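Local atomic coordinates of aldehyde dehydrogenase (Trypanosoma brucei, PDB entry 5MYP), a protein that probably oxidises aldehydes to carboxylic acids with NAD+ as the electron acceptor. Residues D238-K241 and V242-E245; S270-S273 and V274-A278; E377-K380 and D381-I385; V397-N401 and K402-R406. One frame throughout, in Å; residues are numbered along the deposited sequence. Where two conformers were deposited one is given.

Contact 1 of 4, residues D238-K241 and V242-E245; sequences DNMK and VVAE
Lys241 and Glu245 pair one helical turn apart at the start of helix 240-252, where the ammonium NZ gives a salt bridge of 3.1 Å to carboxylate oxygen OE2 of Glu245. The nitrogen arrives on the syn side of OE2 but 31° out of the carboxylate plane. Lys241 reaches it by bending near its end, chi3 94° and chi4 82°, which turns NZ toward OE2, whereas the Glu245 chain is extended beyond CG. The acid lies low over the helix, its CG 3.2 Å from Lys241 O.

Beneath the pair runs the backbone ladder of the first turn. Glu245 N donates to Lys241 O and Ala244 N to Met240 O, while Val243 N bonds to O of Asn239, the N-cap residue, at 2.9 Å. On the buried side Met240 SD lies 4.3 Å from Val243 CG1. The flexible thioether of Met240 and the small methyl of Ala244 suit this side, because both residues pack on helix 272-287. Phe464 of the second subunit covers Asn239, Val242 and Val243.

The helix connects strands 229-232 and 264-268 in a beta-alpha-beta unit. Its first turn thus divides its chemistry: apolar groups seal the interfaces, while the ion pair sits on the more open side, where competition from water probably makes its contribution modest.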
loop_
_atom_site.group_PDB
_atom_site.type_symbol
_atom_site.label_atom_id
_atom_site.label_comp_id
_atom_site.label_asym_id
_atom_site.label_seq_id
_atom_site.Cartn_x
_atom_site.Cartn_y
_atom_site.Cartn_z
ATOM N N ASP A 238 8.403 -41.204 8.176
ATOM C CA ASP A 238 9.863 -41.387 8.206
ATOM C C ASP A 238 10.654 -40.119 8.564
ATOM O O ASP A 238 11.825 -40.214 8.927
ATOM C CB ASP A 238 10.367 -41.923 6.856
ATOM C CG ASP A 238 9.803 -43.298 6.511
ATOM O OD1 ASP A 238 9.431 -44.070 7.424
ATOM O OD2 ASP A 238 9.742 -43.609 5.305
ATOM N N ASN A 239 10.022 -38.951 8.439
ATOM C CA ASN A 239 10.643 -37.654 8.751
ATOM C C ASN A 239 10.148 -37.039 10.064
ATOM O O ASN A 239 10.421 -35.868 10.332
ATOM C CB ASN A 239 10.357 -36.665 7.611
ATOM C CG ASN A 239 10.680 -37.237 6.247
ATOM O OD1 ASN A 239 11.844 -37.478 5.923
ATOM N ND2 ASN A 239 9.652 -37.458 5.443
ATOM N N MET A 240 9.452 -37.825 10.889
ATOM C CA MET A 240 8.699 -37.281 12.026
ATOM C C MET A 240 9.585 -36.625 13.091
ATOM O O MET A 240 9.150 -35.682 13.751
ATOM C CB MET A 240 7.810 -38.368 12.653
ATOM C CG MET A 240 6.714 -37.861 13.587
ATOM S SD MET A 240 5.557 -36.694 12.838
ATOM C CE MET A 240 4.795 -37.669 11.544
ATOM N N LYS A 241 10.821 -37.104 13.243
ATOM C CA LYS A 241 11.773 -36.484 14.172
ATOM C C LYS A 241 12.156 -35.069 13.729
ATOM O O LYS A 241 12.185 -34.150 14.550
ATOM C CB LYS A 241 13.033 -37.340 14.334
ATOM C CG LYS A 241 13.869 -36.959 15.547
ATOM C CD LYS A 241 14.934 -38.003 15.874
ATOM C CE LYS A 241 16.271 -37.672 15.238
ATOM N NZ LYS A 241 17.035 -36.674 16.037
ATOM N N VAL A 242 12.435 -34.903 12.436
ATOM C CA VAL A 242 12.787 -33.591 11.876
ATOM C C VAL A 242 11.564 -32.655 11.865
ATOM O O VAL A 242 11.700 -31.461 12.145
ATOM C CB VAL A 242 13.396 -33.709 10.456
ATOM C CG1 VAL A 242 13.627 -32.330 9.837
ATOM C CG2 VAL A 242 14.699 -34.497 10.503
ATOM N N VAL A 243 10.390 -33.206 11.547
ATOM C CA VAL A 243 9.123 -32.463 11.613
ATOM C C VAL A 243 8.943 -31.869 13.013
ATOM O O VAL A 243 8.704 -30.670 13.156
ATOM C CB VAL A 243 7.900 -33.359 11.261
ATOM C CG1 VAL A 243 6.576 -32.667 11.590
ATOM C CG2 VAL A 243 7.923 -33.764 9.791
ATOM N N ALA A 244 9.085 -32.717 14.030
ATOM C CA ALA A 244 8.878 -32.317 15.425
ATOM C C ALA A 244 9.944 -31.344 15.926
ATOM O O ALA A 244 9.636 -30.419 16.682
ATOM C CB ALA A 244 8.822 -33.546 16.321
ATOM N N GLU A 245 11.193 -31.563 15.516
ATOM C CA GLU A 245 12.292 -30.671 15.893
ATOM C C GLU A 245 12.102 -29.253 15.350
ATOM O O GLU A 245 12.333 -28.280 16.066
ATOM C CB GLU A 245 13.641 -31.247 15.449
ATOM C CG GLU A 245 14.125 -32.375 16.358
ATOM C CD GLU A 245 15.295 -33.165 15.794
ATOM O OE1 GLU A 245 15.561 -33.102 14.571
ATOM O OE2 GLU A 245 15.951 -33.869 16.591
#

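Contact 2 of 4, residues S270-S273 and V274-A278; sequences SMES and VLVDA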
loop_
_atom_site.group_PDB
_atom_site.type_symbol
_atom_site.label_atom_id
_atom_site.label_comp_id
_atom_site.label_asym_id
_atom_site.label_seq_id
_atom_site.Cartn_x
_atom_site.Cartn_y
_atom_site.Cartn_z
ATOM N N SER A 270 -4.349 -40.336 11.718
ATOM C CA SER A 270 -3.494 -41.490 12.005
ATOM C C SER A 270 -2.093 -41.138 12.531
ATOM O O SER A 270 -1.432 -42.000 13.115
ATOM C CB SER A 270 -3.373 -42.391 10.766
ATOM O OG SER A 270 -2.475 -41.853 9.809
ATOM N N MET A 271 -1.648 -39.894 12.325
ATOM C CA MET A 271 -0.322 -39.441 12.747
ATOM C C MET A 271 -0.269 -38.708 14.086
ATOM O O MET A 271 0.816 -38.309 14.510
ATOM C CB MET A 271 0.273 -38.522 11.663
ATOM C CG MET A 271 0.413 -39.151 10.285
ATOM S SD MET A 271 1.685 -40.428 10.300
ATOM C CE MET A 271 1.122 -41.475 8.960
ATOM N N GLU A 272 -1.411 -38.548 14.762
ATOM C CA GLU A 272 -1.472 -37.746 15.994
ATOM C C GLU A 272 -0.511 -38.243 17.074
ATOM O O GLU A 272 0.225 -37.449 17.658
ATOM C CB GLU A 272 -2.895 -37.706 16.567
ATOM C CG GLU A 272 -3.096 -36.671 17.676
ATOM C CD GLU A 272 -4.412 -36.825 18.430
ATOM O OE1 GLU A 272 -5.259 -37.659 18.049
ATOM O OE2 GLU A 272 -4.608 -36.098 19.420
ATOM N N SER A 273 -0.522 -39.550 17.331
ATOM C CA SER A 273 0.272 -40.116 18.424
ATOM C C SER A 273 1.771 -40.003 18.158
ATOM O O SER A 273 2.515 -39.565 19.030
ATOM C CB SER A 273 -0.108 -41.576 18.689
ATOM O OG SER A 273 0.583 -42.083 19.820
ATOM N N VAL A 274 2.204 -40.397 16.959
ATOM C CA VAL A 274 3.629 -40.303 16.594
ATOM C C VAL A 274 4.160 -38.862 16.604
ATOM O O VAL A 274 5.289 -38.629 17.035
ATOM C CB VAL A 274 3.974 -40.996 15.246
ATOM C CG1 VAL A 274 3.767 -42.502 15.355
ATOM C CG2 VAL A 274 3.191 -40.419 14.069
ATOM N N LEU A 275 3.340 -37.907 16.162
ATOM C CA LEU A 275 3.731 -36.495 16.188
ATOM C C LEU A 275 3.895 -35.989 17.617
ATOM O O LEU A 275 4.907 -35.372 17.942
ATOM C CB LEU A 275 2.715 -35.619 15.444
ATOM C CG LEU A 275 2.959 -34.103 15.450
ATOM C CD1 LEU A 275 4.333 -33.751 14.900
ATOM C CD2 LEU A 275 1.868 -33.395 14.669
ATOM N N VAL A 276 2.897 -36.256 18.456
ATOM C CA VAL A 276 2.906 -35.788 19.847
ATOM C C VAL A 276 4.099 -36.377 20.609
ATOM O O VAL A 276 4.785 -35.659 21.333
ATOM C CB VAL A 276 1.562 -36.086 20.554
ATOM C CG1 VAL A 276 1.650 -35.860 22.057
ATOM C CG2 VAL A 276 0.450 -35.228 19.952
ATOM N N ASP A 277 4.348 -37.673 20.426
ATOM C CA ASP A 277 5.522 -38.327 21.017
ATOM C C ASP A 277 6.831 -37.712 20.519
ATOM O O ASP A 277 7.740 -37.471 21.312
ATOM C CB ASP A 277 5.521 -39.835 20.728
ATOM C CG ASP A 277 4.444 -40.591 21.505
ATOM O OD1 ASP A 277 3.683 -39.979 22.289
ATOM O OD2 ASP A 277 4.363 -41.825 21.329
ATOM N N ALA A 278 6.918 -37.455 19.213
ATOM C CA ALA A 278 8.104 -36.828 18.620
ATOM C C ALA A 278 8.328 -35.405 19.140
ATOM O O ALA A 278 9.462 -35.021 19.428
ATOM C CB ALA A 278 8.013 -36.831 17.101
HETATM O O HOH W 1 3.249 -43.225 19.473
#
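Met271 and Val274 meet obliquely at the beginning of helix 272-287, with the sulfur SD 4.1 Å from the valine methyl CG2. With CG1 of Val274 anti to the carbonyl carbon (chi1 -66°), CG2 is left between backbone N and carbonyl carbon, and from there it also presses on Met271 O, at 3.2 Å. The same carbonyl accepts the N-H of Leu275 at 3.0 Å.

Round the helix, Val276 turns its CG2 back to 3.2 Å from Glu272 O, the oxygen that receives Val276 N. Two branches on CB suit this wall, since a methyl can lean on the previous turn. This first turn, at the surface, belongs to the helix that follows strand 264-268, and its inward side carries Leu275, long enough to reach across and pack on Val265 and Val267 of that strand and on Met240 of helix 240-252.

Ser273 and Asp277 line the wetter side, one turn apart. The hydroxyl OG of Ser273 is 4.1 Å from OD2 of Asp277, and a water spans the two, donating to Asp277 OD2 at 2.6 Å and hydrogen-bonded to Ser273 OG at 2.9 Å. Below this bridge Asp277 N donates to Ser273 O.

Contact 3 of 4, residues E377-K380 and D381-I385; sequences ENEK and DILKI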
loop_
_atom_site.group_PDB
_atom_site.type_symbol
_atom_site.label_atom_id
_atom_site.label_comp_id
_atom_site.label_asym_id
_atom_site.label_seq_id
_atom_site.Cartn_x
_atom_site.Cartn_y
_atom_site.Cartn_z
ATOM N N GLU A 377 -9.289 -35.490 8.753
ATOM C CA GLU A 377 -9.398 -36.685 7.904
ATOM C C GLU A 377 -9.269 -36.363 6.411
ATOM O O GLU A 377 -8.630 -37.112 5.671
ATOM C CB GLU A 377 -10.717 -37.409 8.177
ATOM C CG GLU A 377 -10.759 -38.081 9.545
ATOM C CD GLU A 377 -12.036 -38.877 9.770
ATOM O OE1 GLU A 377 -12.482 -39.581 8.839
ATOM O OE2 GLU A 377 -12.593 -38.809 10.888
ATOM N N ASN A 378 -9.870 -35.255 5.975
ATOM C CA ASN A 378 -9.816 -34.819 4.569
ATOM C C ASN A 378 -9.476 -33.327 4.467
ATOM O O ASN A 378 -9.454 -32.626 5.482
ATOM C CB ASN A 378 -11.141 -35.135 3.861
ATOM C CG ASN A 378 -12.353 -34.627 4.619
ATOM O OD1 ASN A 378 -12.500 -33.428 4.845
ATOM N ND2 ASN A 378 -13.232 -35.542 5.020
ATOM N N GLU A 379 -9.215 -32.857 3.244
ATOM C CA GLU A 379 -8.868 -31.445 2.996
ATOM C C GLU A 379 -9.924 -30.478 3.536
ATOM O O GLU A 379 -9.579 -29.445 4.113
ATOM C CB GLU A 379 -8.639 -31.175 1.498
ATOM C CG GLU A 379 -8.189 -29.745 1.188
ATOM C CD GLU A 379 -8.061 -29.457 -0.296
ATOM O OE1 GLU A 379 -9.098 -29.296 -0.974
ATOM O OE2 GLU A 379 -6.918 -29.363 -0.781
ATOM N N LYS A 380 -11.197 -30.826 3.350
ATOM C CA LYS A 380 -12.326 -30.002 3.810
ATOM C C LYS A 380 -12.246 -29.673 5.311
ATOM O O LYS A 380 -12.568 -28.555 5.717
ATOM C CB LYS A 380 -13.660 -30.697 3.484
ATOM C CG LYS A 380 -14.869 -29.779 3.441
ATOM C CD LYS A 380 -16.084 -30.502 2.873
ATOM C CE LYS A 380 -17.243 -29.548 2.615
ATOM N NZ LYS A 380 -17.775 -28.943 3.871
ATOM N N ASP A 381 -11.808 -30.649 6.115
ATOM C CA ASP A 381 -11.605 -30.455 7.560
ATOM C C ASP A 381 -10.527 -29.408 7.845
ATOM O O ASP A 381 -10.691 -28.580 8.744
ATOM C CB ASP A 381 -11.199 -31.765 8.257
ATOM C CG ASP A 381 -12.280 -32.840 8.210
ATOM O OD1 ASP A 381 -13.481 -32.514 8.085
ATOM O OD2 ASP A 381 -11.907 -34.026 8.314
ATOM N N ILE A 382 -9.435 -29.450 7.080
ATOM C CA ILE A 382 -8.325 -28.502 7.250
ATOM C C ILE A 382 -8.792 -27.095 6.899
ATOM O O ILE A 382 -8.547 -26.151 7.651
ATOM C CB ILE A 382 -7.100 -28.839 6.365
ATOM C CG1 ILE A 382 -6.547 -30.236 6.681
ATOM C CG2 ILE A 382 -5.994 -27.796 6.550
ATOM C CD1 ILE A 382 -5.614 -30.770 5.615
ATOM N N LEU A 383 -9.464 -26.976 5.755
ATOM C CA LEU A 383 -9.939 -25.682 5.265
ATOM C C LEU A 383 -10.985 -25.046 6.187
ATOM O O LEU A 383 -10.988 -23.831 6.349
ATOM C CB LEU A 383 -10.467 -25.795 3.826
ATOM C CG LEU A 383 -9.464 -26.273 2.761
ATOM C CD1 LEU A 383 -10.108 -26.305 1.381
ATOM C CD2 LEU A 383 -8.200 -25.425 2.735
ATOM N N LYS A 384 -11.853 -25.862 6.785
ATOM C CA LYS A 384 -12.844 -25.378 7.752
ATOM C C LYS A 384 -12.197 -24.757 8.991
ATOM O O LYS A 384 -12.675 -23.742 9.500
ATOM C CB LYS A 384 -13.778 -26.513 8.176
ATOM C CG LYS A 384 -14.813 -26.124 9.220
ATOM C CD LYS A 384 -16.059 -26.992 9.103
ATOM C CE LYS A 384 -16.782 -27.120 10.435
ATOM N NZ LYS A 384 -16.987 -25.801 11.093
ATOM N N ILE A 385 -11.115 -25.370 9.467
ATOM C CA ILE A 385 -10.361 -24.855 10.618
ATOM C C ILE A 385 -9.645 -23.549 10.248
ATOM O O ILE A 385 -9.795 -22.545 10.944
ATOM C CB ILE A 385 -9.345 -25.904 11.143
ATOM C CG1 ILE A 385 -10.089 -27.111 11.740
ATOM C CG2 ILE A 385 -8.399 -25.303 12.186
ATOM C CD1 ILE A 385 -9.263 -28.380 11.786
#
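A capping box opens helix 379-387, built by Asn378 at the N-cap and Asp381 three residues on. The amide oxygen OD1 of Asn378 accepts Asp381 N at 3.1 Å, its donor tilted 22° from the amide plane. In return Asp381 OD2 takes Asn378 N in a weak bond of 3.3 Å. The same oxygen also accepts Glu377 N at 3.0 Å through its anti lone pair, so two successive backbone N-H groups share one carboxylate oxygen.

The side chains of Asn378 and Asp381 cross at about a right angle, with amide and carboxylate planes 36° apart. The CG of Asn378 lies between its backbone N and carbonyl carbon (chi1 51°), a turn that carries OD1 forward over the first helical turn. Asparagine suits the N-cap because it is short and carries an acceptor that can turn to Asp381 N.

Farther along, Glu379 and Leu383 run obliquely past each other: the aliphatic CG of Glu379 lies 3.9 Å from Leu383 CD1. Below them Leu383 N bonds to Glu379 O. Ile382 faces inward onto Tyr376 of strand 370-376 and Phe404 of helix 402-411.

OD1 of Asn378 thus serves a first-turn N-H that has no earlier turn to bond to, while Asp381 OD2 holds the two N-H groups just before the helix, one of them weakly. A negative carboxylate at this end would also be expected to interact favourably with the helix dipole, and that setting should help keep Asp381 ionised.

Contact 4 of 4, residues V397-N401 and K402-R406; sequences VFSNN and KRFIR
The ring of Phe404 meets Val397 at its edge, where methyl CG1 lies near the ring plane and 3.9 Å from CE2. Ser399 comes in obliquely next to it, its OG 3.7 Å from CD2. The second flat group, the Asn401 amide, presents OD1 to Phe404 N at 2.8 Å, and the donor lies in the carbonyl plane. This caps helix 402-411 from its N-cap residue. Asn401 CG stands anti to the backbone N (chi1 -172°), which sends the amide forward to the first turn, and asparagine is short enough to stop there.

Ile405 packs on the strand end: its CG1 is 3.7 Å from Ser399 CB and 4.2 Å from Val397 CG1, while its N donates to Asn401 O. Ser399 fixes the bend before the helix, since OG accepts Asn401 N at 2.9 Å in an ST turn. That hydroxyl is also hydrogen-bonded to Asp233.

Strand 395-398 thereby turns into the helix of a beta-alpha-beta unit that continues to strand 417-419. Val397, Ile405 and the Phe404 ring pack on the inner side of the junction. Phe404 N and Ile405 N are both met by oxygens of Asn401, and the buried Ser399 hydroxyl by Asn401 N and Asp233, which probably helps the chain turn from strand to helix.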
loop_
_atom_site.group_PDB
_atom_site.type_symbol
_atom_site.label_atom_id
_atom_site.label_comp_id
_atom_site.label_asym_id
_atom_site.label_seq_id
_atom_site.Cartn_x
_atom_site.Cartn_y
_atom_site.Cartn_z
ATOM N N VAL A 397 3.180 -26.133 6.195
ATOM C CA VAL A 397 2.698 -27.433 5.719
ATOM C C VAL A 397 3.858 -28.421 5.707
ATOM O O VAL A 397 4.855 -28.192 5.028
ATOM C CB VAL A 397 2.104 -27.345 4.292
ATOM C CG1 VAL A 397 1.540 -28.700 3.854
ATOM C CG2 VAL A 397 1.035 -26.262 4.227
ATOM N N PHE A 398 3.728 -29.505 6.467
ATOM C CA PHE A 398 4.695 -30.599 6.434
ATOM C C PHE A 398 4.109 -31.733 5.605
ATOM O O PHE A 398 3.081 -32.306 5.974
ATOM C CB PHE A 398 5.050 -31.065 7.846
ATOM C CG PHE A 398 5.937 -30.106 8.587
ATOM C CD1 PHE A 398 5.393 -29.017 9.258
ATOM C CD2 PHE A 398 7.315 -30.287 8.615
ATOM C CE1 PHE A 398 6.208 -28.124 9.942
ATOM C CE2 PHE A 398 8.136 -29.399 9.295
ATOM C CZ PHE A 398 7.581 -28.315 9.963
ATOM N N SER A 399 4.750 -32.027 4.473
ATOM C CA SER A 399 4.271 -33.035 3.527
ATOM C C SER A 399 5.342 -33.365 2.480
ATOM O O SER A 399 6.164 -32.512 2.129
ATOM C CB SER A 399 2.991 -32.548 2.829
ATOM O OG SER A 399 2.577 -33.433 1.800
ATOM N N ASN A 400 5.323 -34.609 2.003
ATOM C CA ASN A 400 6.128 -35.040 0.853
ATOM C C ASN A 400 5.269 -35.207 -0.415
ATOM O O ASN A 400 5.772 -35.679 -1.436
ATOM C CB ASN A 400 6.853 -36.359 1.177
ATOM C CG ASN A 400 7.943 -36.192 2.220
ATOM O OD1 ASN A 400 7.923 -36.840 3.264
ATOM N ND2 ASN A 400 8.910 -35.329 1.938
ATOM N N ASN A 401 3.995 -34.802 -0.353
ATOM C CA ASN A 401 3.045 -34.965 -1.457
ATOM C C ASN A 401 2.753 -33.618 -2.134
ATOM O O ASN A 401 2.142 -32.730 -1.530
ATOM C CB ASN A 401 1.750 -35.596 -0.932
ATOM C CG ASN A 401 0.792 -35.982 -2.047
ATOM O OD1 ASN A 401 0.036 -35.151 -2.547
ATOM N ND2 ASN A 401 0.811 -37.253 -2.433
ATOM N N LYS A 402 3.188 -33.491 -3.387
ATOM C CA LYS A 402 3.032 -32.259 -4.185
ATOM C C LYS A 402 1.583 -31.804 -4.342
ATOM O O LYS A 402 1.287 -30.617 -4.181
ATOM C CB LYS A 402 3.672 -32.424 -5.578
ATOM C CG LYS A 402 5.101 -31.906 -5.687
ATOM C CD LYS A 402 6.040 -32.538 -4.665
ATOM C CE LYS A 402 7.359 -31.786 -4.584
ATOM N NZ LYS A 402 8.078 -32.081 -3.312
ATOM N N ARG A 403 0.691 -32.744 -4.655
ATOM C CA ARG A 403 -0.733 -32.436 -4.832
ATOM C C ARG A 403 -1.378 -31.915 -3.544
ATOM O O ARG A 403 -2.175 -30.977 -3.591
ATOM C CB ARG A 403 -1.497 -33.662 -5.344
ATOM C CG ARG A 403 -2.967 -33.408 -5.649
ATOM C CD ARG A 403 -3.672 -34.685 -6.077
ATOM N NE ARG A 403 -3.285 -35.112 -7.423
ATOM C CZ ARG A 403 -3.791 -34.644 -8.567
ATOM N NH1 ARG A 403 -4.730 -33.695 -8.577
ATOM N NH2 ARG A 403 -3.348 -35.128 -9.725
ATOM N N PHE A 404 -1.038 -32.524 -2.407
ATOM C CA PHE A 404 -1.542 -32.068 -1.102
ATOM C C PHE A 404 -1.092 -30.639 -0.799
ATOM O O PHE A 404 -1.903 -29.806 -0.400
ATOM C CB PHE A 404 -1.079 -32.998 0.027
ATOM C CG PHE A 404 -1.553 -32.572 1.392
ATOM C CD1 PHE A 404 -2.836 -32.889 1.828
ATOM C CD2 PHE A 404 -0.719 -31.845 2.241
ATOM C CE1 PHE A 404 -3.278 -32.498 3.087
ATOM C CE2 PHE A 404 -1.158 -31.442 3.495
ATOM C CZ PHE A 404 -2.440 -31.772 3.920
ATOM N N ILE A 405 0.199 -30.376 -1.000
ATOM C CA ILE A 405 0.794 -29.061 -0.724
ATOM C C ILE A 405 0.144 -27.994 -1.609
ATOM O O ILE A 405 -0.251 -26.934 -1.116
ATOM C CB ILE A 405 2.331 -29.076 -0.931
ATOM C CG1 ILE A 405 3.005 -29.982 0.114
ATOM C CG2 ILE A 405 2.917 -27.664 -0.860
ATOM C CD1 ILE A 405 4.377 -30.484 -0.295
ATOM N N ARG A 406 0.029 -28.298 -2.902
ATOM C CA ARG A 406 -0.615 -27.410 -3.881
ATOM C C ARG A 406 -2.064 -27.093 -3.507
ATOM O O ARG A 406 -2.502 -25.949 -3.642
ATOM C CB ARG A 406 -0.562 -28.027 -5.288
ATOM C CG ARG A 406 -0.962 -27.074 -6.409
ATOM C CD ARG A 406 -0.644 -27.637 -7.783
ATOM N NE ARG A 406 -1.096 -26.740 -8.850
ATOM C CZ ARG A 406 -0.875 -26.921 -10.154
ATOM N NH1 ARG A 406 -0.193 -27.978 -10.601
ATOM N NH2 ARG A 406 -1.345 -26.033 -11.028
#

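All four contacts are helix starts in the part of the chain built round the sheet containing strands 229-232, 264-268, 370-376 and 395-398. Contacts 1 and 2 have centres about 10 Å apart and touch where Ala244 CB meets Ala278 C at 3.4 Å, joining two neighbouring helices. Contact 4 meets contact 1 through Phe398 CD2 and Val243 CG2, 3.7 Å apart, and both lie against the second subunit. It meets contact 3 through Phe404 CZ and Ile382 CD1, also 3.7 Å apart. Contacts 2 and 3 do not touch, their nearest atoms being about 7 Å apart. The predicted active-site residues, Glu223 and Cys259, lie away from all four.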